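Local coordinates for protein HAD-superfamily hydrolase, subfamily IA, variant 1 (Ehrlichia chaffeensis, PDB 3KZX) that probably hydrolyses 2-phosphoglycolate to glycolate and phosphate, as a member of the haloacid dehalogenase (HAD) hydrolase superfamily, at residues A[27-32]-A[180-185]; A[109-114]-A[220-225]; A[122-127]-A[144-149]; A[176-181]-A[197-202]. All coordinates share one frame; numbering follows the deposited sequence.

Interaction 1: residues A[27-32]-A[180-185]; sequences AVIFDW and VFFIGD
Phe181 O takes the shortest hydrogen bond of this contact, from Ile29 N at 2.7 Å. The same oxygen also receives a CA-H...O contact from Val28. Strands 27-30 and 180-184 are parallel neighbours in the middle of the Rossmann-like sheet of the HAD fold. Their ladder runs on through Phe181 N to Ala27 O, Ile183 N to Ile29 O and Asp31 N to Ile183 O, so each strand both gives and accepts, while Val28 and Phe30 turn their peptide groups to strand 121-126.

Branched and aromatic residues suit this interior, since their bulk fills both faces of the sheet. On one face, Ile183 CD1 meets Val28 CG1 at 3.5 Å and also touches Phe30 CE1, at 3.6 Å. On the other, Ile29 CG2 sits over a face of the Phe182 ring, displaced toward its rim, in a CH-pi contact of 4.2 Å to the centroid. Phe182 has CG anti to its backbone N (chi1 -173°), which swings the ring back toward strand 27-30 and puts the Asp31 amide at its edge. Ile29 CD1 meanwhile reaches Val180 CG1.

Beyond the last rung lies the acidic end of the sheet, where HAD enzymes carry the aspartate of their first sequence motif. Asp31 OD2 is 3.7 Å from Asp185 OD1, with the two carboxylate planes 26° apart, and Lys159 forms a salt bridge to Asp31. Its other oxygen, Asp31 OD1, accepts Trp32 N at 2.8 Å from above the carboxylate plane.

Interaction 2: residues A[109-114]-A[220-225]; sequences IELLDT and DIRNFI
Arg222 and Thr114 meet at about a right angle, with Arg222 NE donating to Thr114 OG1 at 2.7 Å. The bond is bent, and the hydroxyl lies 26° out of the guanidinium plane. A water 2.8 Å from Thr114 OG1 also accepts a weak bond from Arg222 NH2, so the hydroxyl and the guanidinium are linked a second time. Deeper in, Leu111 slides past Arg222 in the opposite direction, with its CD1 3.8 Å from Arg222 CA. The other methyl, Leu111 CD2, packs on Ile221 CG2 at 3.9 Å.

Two torsion patterns explain these positions. Arg222 sets CG opposite its backbone N (chi1 -175°) and stays extended to NE, which gives it the length to span the gap; Thr114 turns OG1 beside its own N, toward Glu110 O of the preceding turn. Behind both lie the backbones of helices 108-117 and 218-229, whose segments run 20° from parallel with axes 9.5 Å apart. These helices flank one face of the HAD sheet: Leu111 rests on Phe30 and Ile221 on Phe215.

Leucine and isoleucine therefore suit the sheet side of this interface, while threonine and arginine suit its partly exposed outer side. Glu110 OE2, 5.7 Å from Arg222 NE, is too far for a salt bridge but probably adds a mild attraction. The polar link across the helices thus pairs a charged donor with a neutral hydroxyl, with a weak water bridge beside it.

Interaction 3: residues A[122-127]-A[144-149]; sequences MAIVSN and HYFDSI. With SO4 (sulfate ion), chain B.
Met122 and Ile124 hold the chain of 144-149 by main-chain hydrogen bonds. Asp147 N donates to Met122 O at 2.8 Å. Two residues on, Ile124 N donates to Ser148 O at 3.0 Å, and Ile124 pairs in parallel with Ile149. Strands 121-126 and 148-152 are the two strands of a beta-alpha-beta crossover through helix 130-139, at one edge of the HAD sheet.

The apolar contacts centre on Phe146. Ile124 CD1 stands over the middle of its ring, 3.5 Å from the centroid and 13° off the normal, a tight CH-pi contact; Tyr145 CB covers the opposite face. The ring is thus sandwiched between aliphatic carbons. Met122 CB lies against Phe146 CD1; with CG beside the backbone N (chi1 -62°), the chain carries SD to a long, oblique Met-aromatic contact with the ring. A bend farther along the flexible thioether brings Met122 CE to 3.4 Å from Tyr145 O.

Among the solvent and ion contacts, one water accepts from Met122 N and donates to Tyr145 O and Asp147 OD1, bridging the two segments. A sulfate, probably from the crystallisation liquor, takes His144 N on O3 at 2.6 Å, and Thr143 N binds it too. The contact of His144 ND1 with the same O3 is improbably short and so doubtful. The two main-chain amides, of His144 and Thr143, probably draw the anion here through their N-H dipoles.

Interaction 4: residues A[176-181]-A[197-202]; sequences PSKEVF and GCLPIK
Leu199 lies alongside Phe181, and its side chain can be traced atom by atom. Leu199 CB sits 3.5 Å from Lys178 O and about as far from Val180 O, so the carbonyls of the turn wrap its base. CG stays near Lys178 O. With CG opposite the backbone N (chi1 -169°), the two methyls part: Leu199 CD1 approaches Lys178 CD, whereas Leu199 CD2 packs on Phe181 CE1 at 3.6 Å. Ile201 CD1 meets Phe181 CD2, at the opposite rim but on the same side of the ring plane, at 3.5 Å. Leucine and isoleucine suit these places because their methyls lay carbon along one side of the phenyl ring.

Beneath these side chains, Leu199 N donates to Val180 O at 2.9 Å, which starts the parallel pairing of strands 180-184 and 199-203, the ends of a beta-alpha-beta crossover through helix 187-195. Gly197 closes that helix in a Schellman motif, its positive phi favouring glycine. On the facing segment, Ser177 OG accepts Glu179 N in an ST turn, and a type I turn carries the chain from Ser177 to Val180. Ser177 O also receives a nearly straight CA-H...O contact from Cys198.

Lys178 bends at chi2 (-69°) and folds its chain back over the Cys198 carbonyl, where Lys178 NZ donates to Cys198 O at 2.8 Å from well above the carbonyl plane. Underneath, Cys198 SG turns inward against Val180 CG1 at 3.8 Å, and Leu169 of helix 163-172 adjoins it.

Overall arrangement
Interactions 1, 3 and 4 all belong to the one parallel sheet. Phe30 N bonds to Ala123 O at 2.9 Å, joining interaction 1 to interaction 3, and Phe182 N to Leu199 O at 2.8 Å, joining it to interaction 4, with which it shares Val180 and Phe181. Interactions 3 and 4 flank this centre without touching, their nearest atoms about 7 Å apart. Interaction 2 lies on one face: Leu111 CD2 is 3.7 Å from Phe30 CE1, and Asp113 OD1 bonds to Tyr145 OH. The acidic end of interaction 1 is consistent with the family's active site; the sulfate of interaction 3 is remote from it.

Interaction 1: residues A[27-32]-A[180-185]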
loop_
_atom_site.group_PDB
_atom_site.type_symbol
_atom_site.label_atom_id
_atom_site.label_comp_id
_atom_site.label_asym_id
_atom_site.label_seq_id
_atom_site.Cartn_x
_atom_site.Cartn_y
_atom_site.Cartn_z
ATOM N N ALA A 27 -3.935 11.203 12.888
ATOM C CA ALA A 27 -2.837 10.576 12.172
ATOM C C ALA A 27 -3.364 9.906 10.907
ATOM O O ALA A 27 -4.564 9.597 10.821
ATOM C CB ALA A 27 -2.131 9.540 13.076
ATOM N N VAL A 28 -2.500 9.706 9.926
ATOM C CA VAL A 28 -2.908 9.014 8.697
ATOM C C VAL A 28 -1.920 7.877 8.471
ATOM O O VAL A 28 -0.729 8.093 8.342
ATOM C CB VAL A 28 -2.954 9.932 7.466
ATOM C CG1 VAL A 28 -3.366 9.125 6.171
ATOM C CG2 VAL A 28 -3.918 11.112 7.716
ATOM N N ILE A 29 -2.445 6.665 8.405
ATOM C CA ILE A 29 -1.648 5.474 8.141
ATOM C C ILE A 29 -1.895 5.055 6.693
ATOM O O ILE A 29 -3.028 5.060 6.243
ATOM C CB ILE A 29 -2.001 4.318 9.115
ATOM C CG1 ILE A 29 -1.821 4.763 10.578
ATOM C CG2 ILE A 29 -1.088 3.094 8.853
ATOM C CD1 ILE A 29 -2.241 3.712 11.583
ATOM N N PHE A 30 -0.820 4.670 5.982
ATOM C CA PHE A 30 -0.897 4.230 4.592
ATOM C C PHE A 30 -0.399 2.821 4.436
ATOM O O PHE A 30 0.578 2.453 5.056
ATOM C CB PHE A 30 -0.014 5.096 3.689
ATOM C CG PHE A 30 -0.479 6.519 3.535
ATOM C CD1 PHE A 30 -1.340 6.872 2.490
ATOM C CD2 PHE A 30 -0.069 7.513 4.412
ATOM C CE1 PHE A 30 -1.768 8.160 2.326
ATOM C CE2 PHE A 30 -0.518 8.832 4.245
ATOM C CZ PHE A 30 -1.347 9.145 3.206
ATOM N N ASP A 31 -1.027 2.050 3.566
ATOM C CA ASP A 31 -0.388 0.848 3.080
ATOM C C ASP A 31 0.543 1.248 1.945
ATOM O O ASP A 31 0.433 2.365 1.402
ATOM C CB ASP A 31 -1.460 -0.114 2.578
ATOM C CG ASP A 31 -0.962 -1.574 2.482
ATOM O OD1 ASP A 31 0.230 -1.854 2.725
ATOM O OD2 ASP A 31 -1.807 -2.436 2.190
ATOM N N TRP A 32 1.465 0.347 1.590
ATOM C CA TRP A 32 2.475 0.616 0.599
ATOM C C TRP A 32 2.013 0.074 -0.782
ATOM O O TRP A 32 1.511 0.821 -1.629
ATOM C CB TRP A 32 3.820 0.028 1.094
ATOM C CG TRP A 32 4.983 0.282 0.252
ATOM C CD1 TRP A 32 5.691 -0.645 -0.461
ATOM C CD2 TRP A 32 5.591 1.551 -0.033
ATOM N NE1 TRP A 32 6.705 -0.035 -1.152
ATOM C CE2 TRP A 32 6.668 1.312 -0.902
ATOM C CE3 TRP A 32 5.325 2.865 0.368
ATOM C CZ2 TRP A 32 7.493 2.335 -1.375
ATOM C CZ3 TRP A 32 6.145 3.884 -0.112
ATOM C CH2 TRP A 32 7.214 3.607 -0.976
ATOM N N VAL A 180 -7.923 8.403 13.609
ATOM C CA VAL A 180 -6.816 7.798 12.907
ATOM C C VAL A 180 -7.366 7.188 11.610
ATOM O O VAL A 180 -8.202 6.296 11.641
ATOM C CB VAL A 180 -6.132 6.718 13.751
ATOM C CG1 VAL A 180 -4.999 6.051 12.951
ATOM C CG2 VAL A 180 -5.564 7.350 15.073
ATOM N N PHE A 181 -6.938 7.703 10.467
ATOM C CA PHE A 181 -7.377 7.184 9.159
ATOM C C PHE A 181 -6.370 6.165 8.646
ATOM O O PHE A 181 -5.170 6.475 8.560
ATOM C CB PHE A 181 -7.465 8.303 8.093
ATOM C CG PHE A 181 -8.470 9.406 8.390
ATOM C CD1 PHE A 181 -9.334 9.358 9.480
ATOM C CD2 PHE A 181 -8.611 10.457 7.478
ATOM C CE1 PHE A 181 -10.261 10.381 9.714
ATOM C CE2 PHE A 181 -9.540 11.488 7.697
ATOM C CZ PHE A 181 -10.358 11.452 8.812
ATOM N N PHE A 182 -6.825 4.957 8.322
ATOM C CA PHE A 182 -5.971 3.968 7.692
ATOM C C PHE A 182 -6.402 3.828 6.240
ATOM O O PHE A 182 -7.416 3.189 5.945
ATOM C CB PHE A 182 -6.024 2.602 8.419
ATOM C CG PHE A 182 -5.004 1.563 7.902
ATOM C CD1 PHE A 182 -4.937 0.315 8.478
ATOM C CD2 PHE A 182 -4.158 1.817 6.839
ATOM C CE1 PHE A 182 -4.065 -0.657 8.024
ATOM C CE2 PHE A 182 -3.247 0.830 6.383
ATOM C CZ PHE A 182 -3.210 -0.401 7.011
ATOM N N ILE A 183 -5.615 4.453 5.351
ATOM C CA ILE A 183 -5.819 4.394 3.901
ATOM C C ILE A 183 -5.159 3.152 3.334
ATOM O O ILE A 183 -3.974 2.955 3.429
ATOM C CB ILE A 183 -5.326 5.652 3.151
ATOM C CG1 ILE A 183 -6.007 6.901 3.700
ATOM C CG2 ILE A 183 -5.640 5.492 1.625
ATOM C CD1 ILE A 183 -5.270 8.230 3.339
ATOM N N GLY A 184 -5.995 2.271 2.799
ATOM C CA GLY A 184 -5.572 0.988 2.304
ATOM C C GLY A 184 -6.514 0.458 1.249
ATOM O O GLY A 184 -7.714 0.798 1.184
ATOM N N ASP A 185 -5.974 -0.401 0.411
ATOM C CA ASP A 185 -6.715 -0.954 -0.721
ATOM C C ASP A 185 -7.402 -2.271 -0.423
ATOM O O ASP A 185 -8.387 -2.612 -1.092
ATOM C CB ASP A 185 -5.812 -1.163 -1.931
ATOM C CG ASP A 185 -4.763 -2.200 -1.672
ATOM O OD1 ASP A 185 -3.871 -1.907 -0.877
ATOM O OD2 ASP A 185 -4.866 -3.306 -2.231
#

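Interaction 2: residues A[109-114]-A[220-225]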
loop_
_atom_site.group_PDB
_atom_site.type_symbol
_atom_site.label_atom_id
_atom_site.label_comp_id
_atom_site.label_asym_id
_atom_site.label_seq_id
_atom_site.Cartn_x
_atom_site.Cartn_y
_atom_site.Cartn_z
ATOM N N ILE A 109 2.384 11.838 -3.599
ATOM C CA ILE A 109 3.313 12.820 -3.032
ATOM C C ILE A 109 2.613 14.111 -2.611
ATOM O O ILE A 109 2.913 14.666 -1.554
ATOM C CB ILE A 109 4.464 13.201 -4.001
ATOM C CG1 ILE A 109 5.568 12.161 -3.925
ATOM C CG2 ILE A 109 5.100 14.570 -3.574
ATOM C CD1 ILE A 109 6.711 12.604 -3.020
ATOM N N GLU A 110 1.689 14.613 -3.439
ATOM C CA GLU A 110 0.934 15.819 -3.061
ATOM C C GLU A 110 0.190 15.657 -1.744
ATOM O O GLU A 110 0.174 16.582 -0.915
ATOM C CB GLU A 110 -0.020 16.248 -4.158
ATOM C CG GLU A 110 0.724 16.822 -5.328
ATOM C CD GLU A 110 0.003 16.699 -6.629
ATOM O OE1 GLU A 110 0.314 15.758 -7.393
ATOM O OE2 GLU A 110 -0.839 17.579 -6.891
ATOM N N LEU A 111 -0.398 14.472 -1.535
ATOM C CA LEU A 111 -1.080 14.186 -0.277
ATOM C C LEU A 111 -0.134 14.076 0.917
ATOM O O LEU A 111 -0.364 14.684 1.993
ATOM C CB LEU A 111 -1.941 12.911 -0.430
ATOM C CG LEU A 111 -2.539 12.402 0.855
ATOM C CD1 LEU A 111 -3.465 13.468 1.444
ATOM C CD2 LEU A 111 -3.285 11.043 0.609
ATOM N N LEU A 112 0.961 13.328 0.760
ATOM C CA LEU A 112 1.935 13.266 1.834
ATOM C C LEU A 112 2.413 14.647 2.209
ATOM O O LEU A 112 2.513 14.990 3.402
ATOM C CB LEU A 112 3.138 12.364 1.455
ATOM C CG LEU A 112 2.819 10.891 1.112
ATOM C CD1 LEU A 112 4.042 10.205 0.559
ATOM C CD2 LEU A 112 2.306 10.107 2.323
ATOM N N ASP A 113 2.700 15.465 1.196
ATOM C CA ASP A 113 3.264 16.766 1.450
ATOM C C ASP A 113 2.250 17.701 2.115
ATOM O O ASP A 113 2.602 18.461 2.999
ATOM C CB ASP A 113 3.848 17.374 0.173
ATOM C CG ASP A 113 4.987 18.311 0.474
ATOM O OD1 ASP A 113 6.053 17.855 0.971
ATOM O OD2 ASP A 113 4.773 19.515 0.277
ATOM N N THR A 114 0.995 17.621 1.708
ATOM C CA THR A 114 -0.080 18.351 2.363
ATOM C C THR A 114 -0.211 17.947 3.837
ATOM O O THR A 114 -0.318 18.788 4.719
ATOM C CB THR A 114 -1.409 18.131 1.611
ATOM O OG1 THR A 114 -1.339 18.870 0.397
ATOM C CG2 THR A 114 -2.581 18.680 2.380
ATOM N N ASP A 220 -8.698 13.168 -4.594
ATOM C CA ASP A 220 -9.957 13.250 -3.869
ATOM C C ASP A 220 -9.762 13.078 -2.365
ATOM O O ASP A 220 -10.409 13.781 -1.585
ATOM C CB ASP A 220 -10.982 12.228 -4.393
ATOM C CG ASP A 220 -11.420 12.514 -5.847
ATOM O OD1 ASP A 220 -11.418 13.685 -6.281
ATOM O OD2 ASP A 220 -11.791 11.569 -6.556
ATOM N N ILE A 221 -8.823 12.215 -1.968
ATOM C CA ILE A 221 -8.555 12.021 -0.547
ATOM C C ILE A 221 -7.933 13.284 0.021
ATOM O O ILE A 221 -8.319 13.735 1.105
ATOM C CB ILE A 221 -7.628 10.849 -0.278
ATOM C CG1 ILE A 221 -8.323 9.526 -0.650
ATOM C CG2 ILE A 221 -7.142 10.869 1.201
ATOM C CD1 ILE A 221 -7.404 8.265 -0.623
ATOM N N ARG A 222 -6.991 13.885 -0.724
ATOM C CA ARG A 222 -6.368 15.139 -0.294
ATOM C C ARG A 222 -7.417 16.258 -0.135
ATOM O O ARG A 222 -7.403 16.978 0.862
ATOM C CB ARG A 222 -5.268 15.566 -1.244
ATOM C CG ARG A 222 -4.494 16.816 -0.775
ATOM C CD ARG A 222 -3.527 17.234 -1.857
ATOM N NE ARG A 222 -2.980 18.577 -1.679
ATOM C CZ ARG A 222 -3.586 19.710 -2.032
ATOM N NH1 ARG A 222 -4.790 19.715 -2.604
ATOM N NH2 ARG A 222 -2.980 20.859 -1.810
ATOM N N ASN A 223 -8.287 16.423 -1.122
ATOM C CA ASN A 223 -9.378 17.400 -1.001
ATOM C C ASN A 223 -10.256 17.164 0.233
ATOM O O ASN A 223 -10.602 18.121 0.940
ATOM C CB ASN A 223 -10.233 17.449 -2.264
ATOM C CG ASN A 223 -9.507 18.080 -3.430
ATOM O OD1 ASN A 223 -9.783 17.775 -4.606
ATOM N ND2 ASN A 223 -8.569 18.943 -3.123
ATOM N N PHE A 224 -10.588 15.908 0.494
ATOM C CA PHE A 224 -11.400 15.528 1.641
ATOM C C PHE A 224 -10.715 15.892 2.948
ATOM O O PHE A 224 -11.313 16.520 3.825
ATOM C CB PHE A 224 -11.674 14.035 1.582
ATOM C CG PHE A 224 -12.493 13.501 2.720
ATOM C CD1 PHE A 224 -13.835 13.822 2.832
ATOM C CD2 PHE A 224 -11.940 12.616 3.617
ATOM C CE1 PHE A 224 -14.620 13.290 3.844
ATOM C CE2 PHE A 224 -12.707 12.052 4.637
ATOM C CZ PHE A 224 -14.043 12.412 4.770
ATOM N N ILE A 225 -9.434 15.584 3.065
ATOM C CA ILE A 225 -8.724 15.889 4.310
ATOM C C ILE A 225 -8.522 17.410 4.473
ATOM O O ILE A 225 -8.705 17.967 5.571
ATOM C CB ILE A 225 -7.397 15.115 4.417
ATOM C CG1 ILE A 225 -7.703 13.608 4.498
ATOM C CG2 ILE A 225 -6.622 15.637 5.664
ATOM C CD1 ILE A 225 -6.500 12.697 4.568
HETATM O O HOH W 1 -1.445 21.688 0.717
#

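Interaction 3: residues A[122-127]-A[144-149]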
loop_
_atom_site.group_PDB
_atom_site.type_symbol
_atom_site.label_atom_id
_atom_site.label_comp_id
_atom_site.label_asym_id
_atom_site.label_seq_id
_atom_site.Cartn_x
_atom_site.Cartn_y
_atom_site.Cartn_z
ATOM N N MET A 122 2.136 10.802 10.108
ATOM C CA MET A 122 1.883 9.697 9.191
ATOM C C MET A 122 2.698 8.484 9.524
ATOM O O MET A 122 3.822 8.567 10.075
ATOM C CB MET A 122 2.190 10.092 7.738
ATOM C CG MET A 122 1.334 11.241 7.211
ATOM S SD MET A 122 1.874 11.795 5.578
ATOM C CE MET A 122 2.973 13.065 6.154
ATOM N N ALA A 123 2.146 7.348 9.125
ATOM C CA ALA A 123 2.849 6.086 9.240
ATOM C C ALA A 123 2.545 5.184 8.075
ATOM O O ALA A 123 1.575 5.430 7.341
ATOM C CB ALA A 123 2.495 5.407 10.549
ATOM N N ILE A 124 3.400 4.172 7.880
ATOM C CA ILE A 124 3.120 3.070 6.940
ATOM C C ILE A 124 2.949 1.780 7.725
ATOM O O ILE A 124 3.729 1.473 8.645
ATOM C CB ILE A 124 4.220 2.927 5.880
ATOM C CG1 ILE A 124 4.097 4.070 4.842
ATOM C CG2 ILE A 124 4.220 1.537 5.128
ATOM C CD1 ILE A 124 5.371 4.300 4.106
ATOM N N VAL A 125 1.911 1.042 7.361
ATOM C CA VAL A 125 1.709 -0.323 7.847
ATOM C C VAL A 125 1.455 -1.269 6.655
ATOM O O VAL A 125 0.443 -1.146 5.977
ATOM C CB VAL A 125 0.574 -0.401 8.860
ATOM C CG1 VAL A 125 0.325 -1.859 9.333
ATOM C CG2 VAL A 125 0.894 0.490 10.053
ATOM N N SER A 126 2.399 -2.203 6.450
ATOM C CA SER A 126 2.497 -3.057 5.294
ATOM C C SER A 126 2.877 -4.475 5.706
ATOM O O SER A 126 3.578 -4.658 6.720
ATOM C CB SER A 126 3.588 -2.509 4.353
ATOM O OG SER A 126 3.802 -3.376 3.253
ATOM N N ASN A 127 2.444 -5.470 4.922
ATOM C CA ASN A 127 2.914 -6.844 5.079
ATOM C C ASN A 127 4.208 -7.162 4.311
ATOM O O ASN A 127 4.726 -8.274 4.401
ATOM C CB ASN A 127 1.813 -7.858 4.742
ATOM C CG ASN A 127 0.761 -7.978 5.850
ATOM O OD1 ASN A 127 0.829 -7.295 6.907
ATOM N ND2 ASN A 127 -0.232 -8.863 5.613
ATOM N N HIS A 144 11.342 10.790 5.375
ATOM C CA HIS A 144 11.057 11.967 6.190
ATOM C C HIS A 144 9.559 12.210 6.433
ATOM O O HIS A 144 9.162 12.872 7.425
ATOM C CB HIS A 144 11.703 13.227 5.582
ATOM C CG HIS A 144 11.028 13.728 4.337
ATOM N ND1 HIS A 144 11.267 13.183 3.092
ATOM C CD2 HIS A 144 10.162 14.754 4.141
ATOM C CE1 HIS A 144 10.540 13.819 2.187
ATOM N NE2 HIS A 144 9.884 14.792 2.792
ATOM N N TYR A 145 8.716 11.687 5.553
ATOM C CA TYR A 145 7.277 11.831 5.746
ATOM C C TYR A 145 6.702 11.012 6.914
ATOM O O TYR A 145 5.637 11.342 7.413
ATOM C CB TYR A 145 6.503 11.439 4.483
ATOM C CG TYR A 145 6.588 12.451 3.347
ATOM C CD1 TYR A 145 6.181 13.755 3.528
ATOM C CD2 TYR A 145 7.060 12.087 2.103
ATOM C CE1 TYR A 145 6.273 14.700 2.484
ATOM C CE2 TYR A 145 7.148 13.013 1.058
ATOM C CZ TYR A 145 6.758 14.315 1.266
ATOM O OH TYR A 145 6.819 15.221 0.235
ATOM N N PHE A 146 7.357 9.922 7.278
ATOM C CA PHE A 146 6.724 8.897 8.131
ATOM C C PHE A 146 7.356 8.778 9.469
ATOM O O PHE A 146 8.583 8.596 9.580
ATOM C CB PHE A 146 6.738 7.540 7.435
ATOM C CG PHE A 146 6.062 7.572 6.114
ATOM C CD1 PHE A 146 4.665 7.726 6.045
ATOM C CD2 PHE A 146 6.784 7.522 4.950
ATOM C CE1 PHE A 146 4.054 7.819 4.845
ATOM C CE2 PHE A 146 6.148 7.613 3.734
ATOM C CZ PHE A 146 4.790 7.767 3.689
ATOM N N ASP A 147 6.540 8.888 10.507
ATOM C CA ASP A 147 7.073 8.797 11.855
ATOM C C ASP A 147 7.173 7.374 12.378
ATOM O O ASP A 147 7.775 7.149 13.421
ATOM C CB ASP A 147 6.325 9.726 12.781
ATOM C CG ASP A 147 6.667 11.195 12.487
ATOM O OD1 ASP A 147 5.778 11.961 12.177
ATOM O OD2 ASP A 147 7.856 11.555 12.498
ATOM N N SER A 148 6.613 6.415 11.636
ATOM C CA SER A 148 6.762 4.998 11.952
ATOM C C SER A 148 6.543 4.211 10.674
ATOM O O SER A 148 5.615 4.520 9.930
ATOM C CB SER A 148 5.696 4.567 12.951
ATOM O OG SER A 148 5.827 3.183 13.258
ATOM N N ILE A 149 7.369 3.200 10.426
ATOM C CA ILE A 149 7.181 2.341 9.276
ATOM C C ILE A 149 7.245 0.924 9.799
ATOM O O ILE A 149 8.324 0.501 10.253
ATOM C CB ILE A 149 8.287 2.543 8.199
ATOM C CG1 ILE A 149 8.201 3.943 7.563
ATOM C CG2 ILE A 149 8.194 1.487 7.101
ATOM C CD1 ILE A 149 9.446 4.391 6.842
HETATM S S SO4 B . 14.254 10.953 2.991
HETATM O O1 SO4 B . 15.257 10.979 4.046
HETATM O O2 SO4 B . 14.166 9.553 2.530
HETATM O O3 SO4 B . 12.997 11.438 3.508
HETATM O O4 SO4 B . 14.627 11.867 1.890
HETATM O O HOH W 2 4.866 12.078 9.856
#

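Interaction 4: residues A[176-181]-A[197-202]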
loop_
_atom_site.group_PDB
_atom_site.type_symbol
_atom_site.label_atom_id
_atom_site.label_comp_id
_atom_site.label_asym_id
_atom_site.label_seq_id
_atom_site.Cartn_x
_atom_site.Cartn_y
_atom_site.Cartn_z
ATOM N N PRO A 176 -5.263 5.071 19.426
ATOM C CA PRO A 176 -6.201 4.608 18.413
ATOM C C PRO A 176 -7.575 5.249 18.574
ATOM O O PRO A 176 -8.067 5.359 19.696
ATOM C CB PRO A 176 -6.318 3.086 18.670
ATOM C CG PRO A 176 -5.344 2.758 19.694
ATOM C CD PRO A 176 -4.762 3.984 20.284
ATOM N N SER A 177 -8.166 5.701 17.477
ATOM C CA SER A 177 -9.511 6.280 17.512
ATOM C C SER A 177 -10.003 6.384 16.091
ATOM O O SER A 177 -9.246 6.182 15.152
ATOM C CB SER A 177 -9.477 7.703 18.083
ATOM O OG SER A 177 -8.882 8.606 17.124
ATOM N N LYS A 178 -11.244 6.816 15.933
ATOM C CA LYS A 178 -11.813 7.013 14.625
ATOM C C LYS A 178 -11.269 8.262 13.936
ATOM O O LYS A 178 -11.618 8.537 12.779
ATOM C CB LYS A 178 -13.341 7.000 14.713
ATOM C CG LYS A 178 -13.886 5.576 15.193
ATOM C CD LYS A 178 -13.653 4.461 14.096
ATOM C CE LYS A 178 -13.936 3.041 14.608
ATOM N NZ LYS A 178 -13.652 1.951 13.564
ATOM N N GLU A 179 -10.401 9.019 14.609
ATOM C CA GLU A 179 -9.657 10.095 13.938
ATOM C C GLU A 179 -8.313 9.643 13.349
ATOM O O GLU A 179 -7.631 10.416 12.681
ATOM C CB GLU A 179 -9.424 11.274 14.891
ATOM C CG GLU A 179 -10.665 12.145 15.083
ATOM C CD GLU A 179 -11.716 11.460 15.933
ATOM O OE1 GLU A 179 -11.417 11.104 17.098
ATOM O OE2 GLU A 179 -12.848 11.263 15.431
ATOM N N VAL A 180 -7.923 8.403 13.609
ATOM C CA VAL A 180 -6.816 7.798 12.907
ATOM C C VAL A 180 -7.366 7.188 11.610
ATOM O O VAL A 180 -8.202 6.296 11.641
ATOM C CB VAL A 180 -6.132 6.718 13.751
ATOM C CG1 VAL A 180 -4.999 6.051 12.951
ATOM C CG2 VAL A 180 -5.564 7.350 15.073
ATOM N N PHE A 181 -6.938 7.703 10.467
ATOM C CA PHE A 181 -7.377 7.184 9.159
ATOM C C PHE A 181 -6.370 6.165 8.646
ATOM O O PHE A 181 -5.170 6.475 8.560
ATOM C CB PHE A 181 -7.465 8.303 8.093
ATOM C CG PHE A 181 -8.470 9.406 8.390
ATOM C CD1 PHE A 181 -9.334 9.358 9.480
ATOM C CD2 PHE A 181 -8.611 10.457 7.478
ATOM C CE1 PHE A 181 -10.261 10.381 9.714
ATOM C CE2 PHE A 181 -9.540 11.488 7.697
ATOM C CZ PHE A 181 -10.358 11.452 8.812
ATOM N N GLY A 197 -9.533 -0.206 16.146
ATOM C CA GLY A 197 -10.335 0.925 16.637
ATOM C C GLY A 197 -10.167 2.202 15.826
ATOM O O GLY A 197 -10.486 3.306 16.328
ATOM N N CYS A 198 -9.672 2.055 14.599
ATOM C CA CYS A 198 -9.330 3.163 13.717
ATOM C C CYS A 198 -10.301 3.225 12.522
ATOM O O CYS A 198 -11.149 2.359 12.369
ATOM C CB CYS A 198 -7.885 3.022 13.238
ATOM S SG CYS A 198 -6.655 3.088 14.552
ATOM N N LEU A 199 -10.222 4.284 11.732
ATOM C CA LEU A 199 -11.142 4.488 10.635
ATOM C C LEU A 199 -10.484 4.009 9.351
ATOM O O LEU A 199 -9.526 4.633 8.855
ATOM C CB LEU A 199 -11.505 5.973 10.448
ATOM C CG LEU A 199 -12.657 6.244 9.495
ATOM C CD1 LEU A 199 -13.980 5.782 10.122
ATOM C CD2 LEU A 199 -12.700 7.763 9.103
ATOM N N PRO A 200 -11.063 2.972 8.746
ATOM C CA PRO A 200 -10.595 2.602 7.422
ATOM C C PRO A 200 -11.069 3.560 6.348
ATOM O O PRO A 200 -12.207 4.003 6.389
ATOM C CB PRO A 200 -11.211 1.227 7.223
ATOM C CG PRO A 200 -12.502 1.283 7.984
ATOM C CD PRO A 200 -12.259 2.228 9.151
ATOM N N ILE A 201 -10.198 3.885 5.406
ATOM C CA ILE A 201 -10.587 4.524 4.142
ATOM C C ILE A 201 -10.084 3.607 3.000
ATOM O O ILE A 201 -8.887 3.350 2.886
ATOM C CB ILE A 201 -9.998 5.927 4.022
ATOM C CG1 ILE A 201 -10.440 6.772 5.212
ATOM C CG2 ILE A 201 -10.446 6.582 2.703
ATOM C CD1 ILE A 201 -9.960 8.230 5.152
ATOM N N LYS A 202 -11.008 3.069 2.207
ATOM C CA LYS A 202 -10.645 2.185 1.098
ATOM C C LYS A 202 -10.175 3.008 -0.084
ATOM O O LYS A 202 -10.883 3.943 -0.543
ATOM C CB LYS A 202 -11.802 1.282 0.685
ATOM C CG LYS A 202 -11.445 0.246 -0.418
ATOM C CD LYS A 202 -12.636 -0.580 -0.835
ATOM C CE LYS A 202 -13.376 -0.031 -2.092
ATOM N NZ LYS A 202 -12.644 -0.259 -3.410
#